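PDB 7AHB: phthiocerol synthesis polyketide synthase type I PpsC from Mycobacterium tuberculosis, which takes part in building the phthiocerol chain as a modular polyketide synthase, its acyltransferase domain probably selecting extender units and loading them onto the acyl carrier protein. Local coordinates for residues A[199-204]-A[300-305]; A[203-208]-A[327-332]. All coordinates share one frame; numbering follows the deposited sequence.

Contact 1: A[199-204]-A[300-305]; sequences GIYASP and FHQAIA
The imidazole of His301 has one face against the Ser203-Pro204 peptide, Pro204 N over the ring centre and Ser203 C toward the rim, where the four-stranded antiparallel sheet of the acyltransferase meets helix 300-308 of the larger domain with its parallel sheet. Pro204 CD stands 4.1 Å from the centroid of the His301 ring and 12° off its normal, which qualifies as a CH-pi contact over the face. With CG anti to the backbone N, the ring is carried from the first turn of the helix against the loop. A water in the ring plane at the edge, 2.7 Å from His301 ND1, also gives a weak bond to Ser203 O and may help to hold the ring.

A nearly straight hydrogen bond joins the backbones: His301 N reaches Tyr201 O at 2.7 Å with an angle of 166° at the hydrogen. Phe300 points toward the strand segment, with Ala202 O at the edge of its ring, 3.4 Å from Phe300 CD2, while His137 packs edge-to-face with the same ring. Gly199 and Ile200 both face Val208 in a classic beta bulge just before this junction. Gln302, bent at chi2, lays NE2 over one face of the Tyr201 ring near its rim, the ring and amide planes 76° apart; Gln302 NE2 sits 3.8 Å from Tyr201 CG, and Gln302 OE1 lies 3.5 Å from Tyr201 CB.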
loop_
_atom_site.group_PDB
_atom_site.type_symbol
_atom_site.label_atom_id
_atom_site.label_comp_id
_atom_site.label_asym_id
_atom_site.label_seq_id
_atom_site.Cartn_x
_atom_site.Cartn_y
_atom_site.Cartn_z
ATOM N N GLY A 199 12.396 -6.707 -4.950
ATOM C CA GLY A 199 11.268 -6.670 -4.033
ATOM C C GLY A 199 9.975 -6.158 -4.625
ATOM O O GLY A 199 8.898 -6.711 -4.353
ATOM N N ILE A 200 10.062 -5.112 -5.441
ATOM C CA ILE A 200 8.876 -4.508 -6.040
ATOM C C ILE A 200 9.179 -4.178 -7.489
ATOM O O ILE A 200 10.145 -3.465 -7.779
ATOM C CB ILE A 200 8.415 -3.237 -5.299
ATOM C CG1 ILE A 200 8.138 -3.560 -3.822
ATOM C CG2 ILE A 200 7.159 -2.648 -5.969
ATOM C CD1 ILE A 200 7.624 -2.368 -3.012
ATOM N N TYR A 201 8.341 -4.679 -8.399
ATOM C CA TYR A 201 8.327 -4.184 -9.777
ATOM C C TYR A 201 7.510 -2.899 -9.743
ATOM O O TYR A 201 6.272 -2.943 -9.789
ATOM C CB TYR A 201 7.708 -5.201 -10.727
ATOM C CG TYR A 201 8.388 -6.551 -10.787
ATOM C CD1 TYR A 201 9.410 -6.792 -11.680
ATOM C CD2 TYR A 201 7.988 -7.581 -9.955
ATOM C CE1 TYR A 201 10.027 -8.036 -11.745
ATOM C CE2 TYR A 201 8.585 -8.831 -10.008
ATOM C CZ TYR A 201 9.601 -9.056 -10.911
ATOM O OH TYR A 201 10.183 -10.291 -10.961
ATOM N N ALA A 202 8.187 -1.746 -9.626
ATOM C CA ALA A 202 7.443 -0.513 -9.387
ATOM C C ALA A 202 6.847 0.069 -10.671
ATOM O O ALA A 202 5.704 0.545 -10.680
ATOM C CB ALA A 202 8.332 0.519 -8.709
ATOM N N SER A 203 7.591 0.047 -11.742
ATOM C CA SER A 203 7.175 0.613 -13.011
ATOM C C SER A 203 8.131 0.081 -14.071
ATOM O O SER A 203 9.068 -0.663 -13.741
ATOM C CB SER A 203 7.207 2.130 -12.969
ATOM O OG SER A 203 8.530 2.602 -13.011
ATOM N N PRO A 204 7.956 0.453 -15.340
ATOM C CA PRO A 204 8.950 0.045 -16.351
ATOM C C PRO A 204 10.306 0.662 -16.115
ATOM O O PRO A 204 11.293 0.195 -16.702
ATOM C CB PRO A 204 8.345 0.523 -17.682
ATOM C CG PRO A 204 6.878 0.764 -17.389
ATOM C CD PRO A 204 6.819 1.190 -15.929
ATOM N N PHE A 300 3.578 -4.651 -8.923
ATOM C CA PHE A 300 2.831 -3.396 -8.938
ATOM C C PHE A 300 2.733 -2.843 -10.346
ATOM O O PHE A 300 1.661 -2.441 -10.777
ATOM C CB PHE A 300 3.473 -2.357 -8.004
ATOM C CG PHE A 300 2.696 -1.083 -7.902
ATOM C CD1 PHE A 300 1.428 -1.071 -7.339
ATOM C CD2 PHE A 300 3.208 0.094 -8.378
ATOM C CE1 PHE A 300 0.700 0.097 -7.261
ATOM C CE2 PHE A 300 2.483 1.267 -8.305
ATOM C CZ PHE A 300 1.232 1.270 -7.747
ATOM N N HIS A 301 3.866 -2.766 -11.052
ATOM C CA HIS A 301 3.890 -2.371 -12.457
ATOM C C HIS A 301 2.842 -3.133 -13.264
ATOM O O HIS A 301 2.036 -2.530 -13.984
ATOM C CB HIS A 301 5.319 -2.597 -12.981
ATOM C CG HIS A 301 5.450 -2.630 -14.467
ATOM N ND1 HIS A 301 6.552 -3.173 -15.086
ATOM C CD2 HIS A 301 4.643 -2.182 -15.457
ATOM C CE1 HIS A 301 6.420 -3.059 -16.396
ATOM N NE2 HIS A 301 5.267 -2.468 -16.649
ATOM N N GLN A 302 2.808 -4.455 -13.118
ATOM C CA GLN A 302 1.924 -5.266 -13.950
ATOM C C GLN A 302 0.462 -5.087 -13.550
ATOM O O GLN A 302 -0.432 -5.075 -14.402
ATOM C CB GLN A 302 2.349 -6.734 -13.855
ATOM C CG GLN A 302 3.792 -7.008 -14.323
ATOM C CD GLN A 302 4.865 -7.013 -13.192
ATOM O OE1 GLN A 302 4.687 -6.422 -12.119
ATOM N NE2 GLN A 302 5.994 -7.697 -13.456
ATOM N N ALA A 303 0.194 -4.938 -12.262
ATOM C CA ALA A 303 -1.182 -4.711 -11.818
ATOM C C ALA A 303 -1.731 -3.381 -12.334
ATOM O O ALA A 303 -2.881 -3.306 -12.794
ATOM C CB ALA A 303 -1.252 -4.759 -10.286
ATOM N N ILE A 304 -0.921 -2.323 -12.291
ATOM C CA ILE A 304 -1.380 -1.031 -12.798
ATOM C C ILE A 304 -1.631 -1.113 -14.303
ATOM O O ILE A 304 -2.648 -0.634 -14.812
ATOM C CB ILE A 304 -0.369 0.078 -12.451
ATOM C CG1 ILE A 304 -0.354 0.342 -10.928
ATOM C CG2 ILE A 304 -0.692 1.353 -13.223
ATOM C CD1 ILE A 304 -1.655 0.892 -10.387
ATOM N N ALA A 305 -0.693 -1.704 -15.038
ATOM C CA ALA A 305 -0.859 -1.862 -16.480
ATOM C C ALA A 305 -2.169 -2.579 -16.798
ATOM O O ALA A 305 -2.944 -2.143 -17.657
ATOM C CB ALA A 305 0.341 -2.625 -17.061
HETATM O O HOH W 1 8.872 -3.975 -14.072
#

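Contact 2: A[203-208]-A[327-332]; sequences SPRQTV and ISDTLR
Chi1 of 74° puts Ser203 OG between its own backbone N and carbonyl carbon, and chi1 of -79° sets the Asp329 carboxylate beside its backbone N, so that both reach one water between the loop and helix 324-334. That water receives a hydrogen bond from Ser203 OG at 2.7 Å and donates to Asp329 OD2 and to Gln206 OE1, each at 2.6 Å. Ser203 OG also accepts from Arg205 N at 3.1 Å, which defines an ST turn, and more weakly from Gln206 N. The turn that leads into strand 207-211 thus positions the hydroxyl for the water.

Beside this polar cluster, the loop packs directly on the helix. Pro204 and Thr330 cross at about a right angle, and Pro204 CD comes 3.4 Å from Thr330 OG1, a hydroxyl that is weakly hydrogen-bonded back to Ser326 O in the preceding turn.

Arg205, bent at chi3, folds its guanidinium back over Pro204 CB. Asp329 O lies at the edge of the guanidinium, near the guanidinium plane, where Arg205 NH1 gives it a weak bond of 3.0 Å. Guanidinium and carboxylate planes stand 84° apart, and Arg205 NE remains 4.3 Å from Asp329 OD2, beyond a salt bridge. Between these two segments the polar link is thus water-mediated plus one weak bond to a helix carbonyl, with Pro204 packing on Thr330 beside it; any pull between the charges is probably modest.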
loop_
_atom_site.group_PDB
_atom_site.type_symbol
_atom_site.label_atom_id
_atom_site.label_comp_id
_atom_site.label_asym_id
_atom_site.label_seq_id
_atom_site.Cartn_x
_atom_site.Cartn_y
_atom_site.Cartn_z
ATOM N N SER A 203 7.591 0.047 -11.742
ATOM C CA SER A 203 7.175 0.613 -13.011
ATOM C C SER A 203 8.131 0.081 -14.071
ATOM O O SER A 203 9.068 -0.663 -13.741
ATOM C CB SER A 203 7.207 2.130 -12.969
ATOM O OG SER A 203 8.530 2.602 -13.011
ATOM N N PRO A 204 7.956 0.453 -15.340
ATOM C CA PRO A 204 8.950 0.045 -16.351
ATOM C C PRO A 204 10.306 0.662 -16.115
ATOM O O PRO A 204 11.293 0.195 -16.702
ATOM C CB PRO A 204 8.345 0.523 -17.682
ATOM C CG PRO A 204 6.878 0.764 -17.389
ATOM C CD PRO A 204 6.819 1.190 -15.929
ATOM N N ARG A 205 10.393 1.694 -15.268
ATOM C CA ARG A 205 11.623 2.453 -15.098
ATOM C C ARG A 205 12.209 2.404 -13.699
ATOM O O ARG A 205 13.353 2.828 -13.521
ATOM C CB ARG A 205 11.394 3.926 -15.469
ATOM C CG ARG A 205 11.614 4.229 -16.934
ATOM C CD ARG A 205 10.881 5.511 -17.363
ATOM N NE ARG A 205 9.442 5.270 -17.551
ATOM C CZ ARG A 205 8.922 4.618 -18.599
ATOM N NH1 ARG A 205 7.599 4.446 -18.693
ATOM N NH2 ARG A 205 9.727 4.118 -19.550
ATOM N N GLN A 206 11.473 1.907 -12.715
ATOM C CA GLN A 206 11.934 1.854 -11.338
ATOM C C GLN A 206 11.660 0.489 -10.731
ATOM O O GLN A 206 10.617 -0.122 -10.984
ATOM C CB GLN A 206 11.248 2.923 -10.484
ATOM C CG GLN A 206 11.693 4.358 -10.804
ATOM C CD GLN A 206 11.066 5.371 -9.860
ATOM O OE1 GLN A 206 9.846 5.393 -9.675
ATOM N NE2 GLN A 206 11.900 6.205 -9.249
ATOM N N THR A 207 12.580 0.040 -9.885
ATOM C CA THR A 207 12.506 -1.257 -9.233
ATOM C C THR A 207 13.019 -1.090 -7.812
ATOM O O THR A 207 13.932 -0.308 -7.567
ATOM C CB THR A 207 13.358 -2.313 -9.981
ATOM O OG1 THR A 207 13.018 -2.345 -11.385
ATOM C CG2 THR A 207 13.174 -3.671 -9.390
ATOM N N VAL A 208 12.453 -1.848 -6.885
ATOM C CA VAL A 208 12.854 -1.805 -5.485
ATOM C C VAL A 208 13.578 -3.101 -5.166
ATOM O O VAL A 208 13.097 -4.188 -5.516
ATOM C CB VAL A 208 11.651 -1.604 -4.540
ATOM C CG1 VAL A 208 12.133 -1.613 -3.086
ATOM C CG2 VAL A 208 10.945 -0.301 -4.858
ATOM N N ILE A 327 2.774 5.071 -10.969
ATOM C CA ILE A 327 1.539 4.785 -11.695
ATOM C C ILE A 327 1.566 5.470 -13.057
ATOM O O ILE A 327 1.343 4.848 -14.105
ATOM C CB ILE A 327 0.318 5.222 -10.859
ATOM C CG1 ILE A 327 0.175 4.316 -9.635
ATOM C CG2 ILE A 327 -0.952 5.189 -11.709
ATOM C CD1 ILE A 327 -0.800 4.816 -8.600
ATOM N N SER A 328 1.839 6.769 -13.065
ATOM C CA SER A 328 1.868 7.492 -14.330
ATOM C C SER A 328 2.927 6.926 -15.271
ATOM O O SER A 328 2.692 6.808 -16.482
ATOM C CB SER A 328 2.117 8.975 -14.072
ATOM O OG SER A 328 0.997 9.549 -13.408
ATOM N N ASP A 329 4.105 6.574 -14.742
ATOM C CA ASP A 329 5.126 5.981 -15.603
ATOM C C ASP A 329 4.607 4.714 -16.281
ATOM O O ASP A 329 4.807 4.516 -17.485
ATOM C CB ASP A 329 6.381 5.666 -14.803
ATOM C CG ASP A 329 7.233 6.901 -14.554
ATOM O OD1 ASP A 329 6.948 7.964 -15.167
ATOM O OD2 ASP A 329 8.175 6.804 -13.741
ATOM N N THR A 330 3.932 3.846 -15.522
ATOM C CA THR A 330 3.396 2.618 -16.100
ATOM C C THR A 330 2.340 2.926 -17.149
ATOM O O THR A 330 2.377 2.391 -18.258
ATOM C CB THR A 330 2.820 1.738 -14.996
ATOM O OG1 THR A 330 3.897 1.195 -14.242
ATOM C CG2 THR A 330 1.969 0.609 -15.570
ATOM N N LEU A 331 1.392 3.797 -16.814
ATOM C CA LEU A 331 0.306 4.095 -17.745
ATOM C C LEU A 331 0.841 4.723 -19.025
ATOM O O LEU A 331 0.345 4.435 -20.127
ATOM C CB LEU A 331 -0.715 5.018 -17.078
ATOM C CG LEU A 331 -1.455 4.413 -15.893
ATOM C CD1 LEU A 331 -2.314 5.454 -15.204
ATOM C CD2 LEU A 331 -2.320 3.231 -16.339
ATOM N N ARG A 332 1.858 5.585 -18.897
ATOM C CA ARG A 332 2.425 6.253 -20.065
ATOM C C ARG A 332 3.063 5.256 -21.027
ATOM O O ARG A 332 3.156 5.526 -22.227
ATOM C CB ARG A 332 3.453 7.288 -19.606
ATOM C CG ARG A 332 3.564 8.519 -20.470
ATOM C CD ARG A 332 4.635 9.488 -19.922
ATOM N NE ARG A 332 4.537 9.627 -18.480
ATOM C CZ ARG A 332 4.087 10.709 -17.852
ATOM N NH1 ARG A 332 3.705 11.785 -18.544
ATOM N NH2 ARG A 332 4.040 10.715 -16.523
HETATM O O HOH W 2 8.567 5.001 -11.858
#

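Contacts 1 and 2 have centres 6 Å apart and share Ser203 and Pro204, in the connection between strands 197-201 and 207-211, which are antiparallel neighbours in the four-stranded sheet. Along the chain this hairpin comes first, then helix 300-308, then helix 324-334, with strand 313-316 of the parallel sheet between the two helices. The contacts also touch directly: Gly199 N lies 2.7 Å from Val208 O, and His301 O packs 3.5 Å from Thr330 CG2. One hairpin therefore rests on two adjoining helices, tying the small antiparallel sheet to the larger part of the acyltransferase fold. Ile200 lies near, without touching, what is probably the nucleophile elbow (GxSxG, with Ser138), so the junction is close to the likely active site.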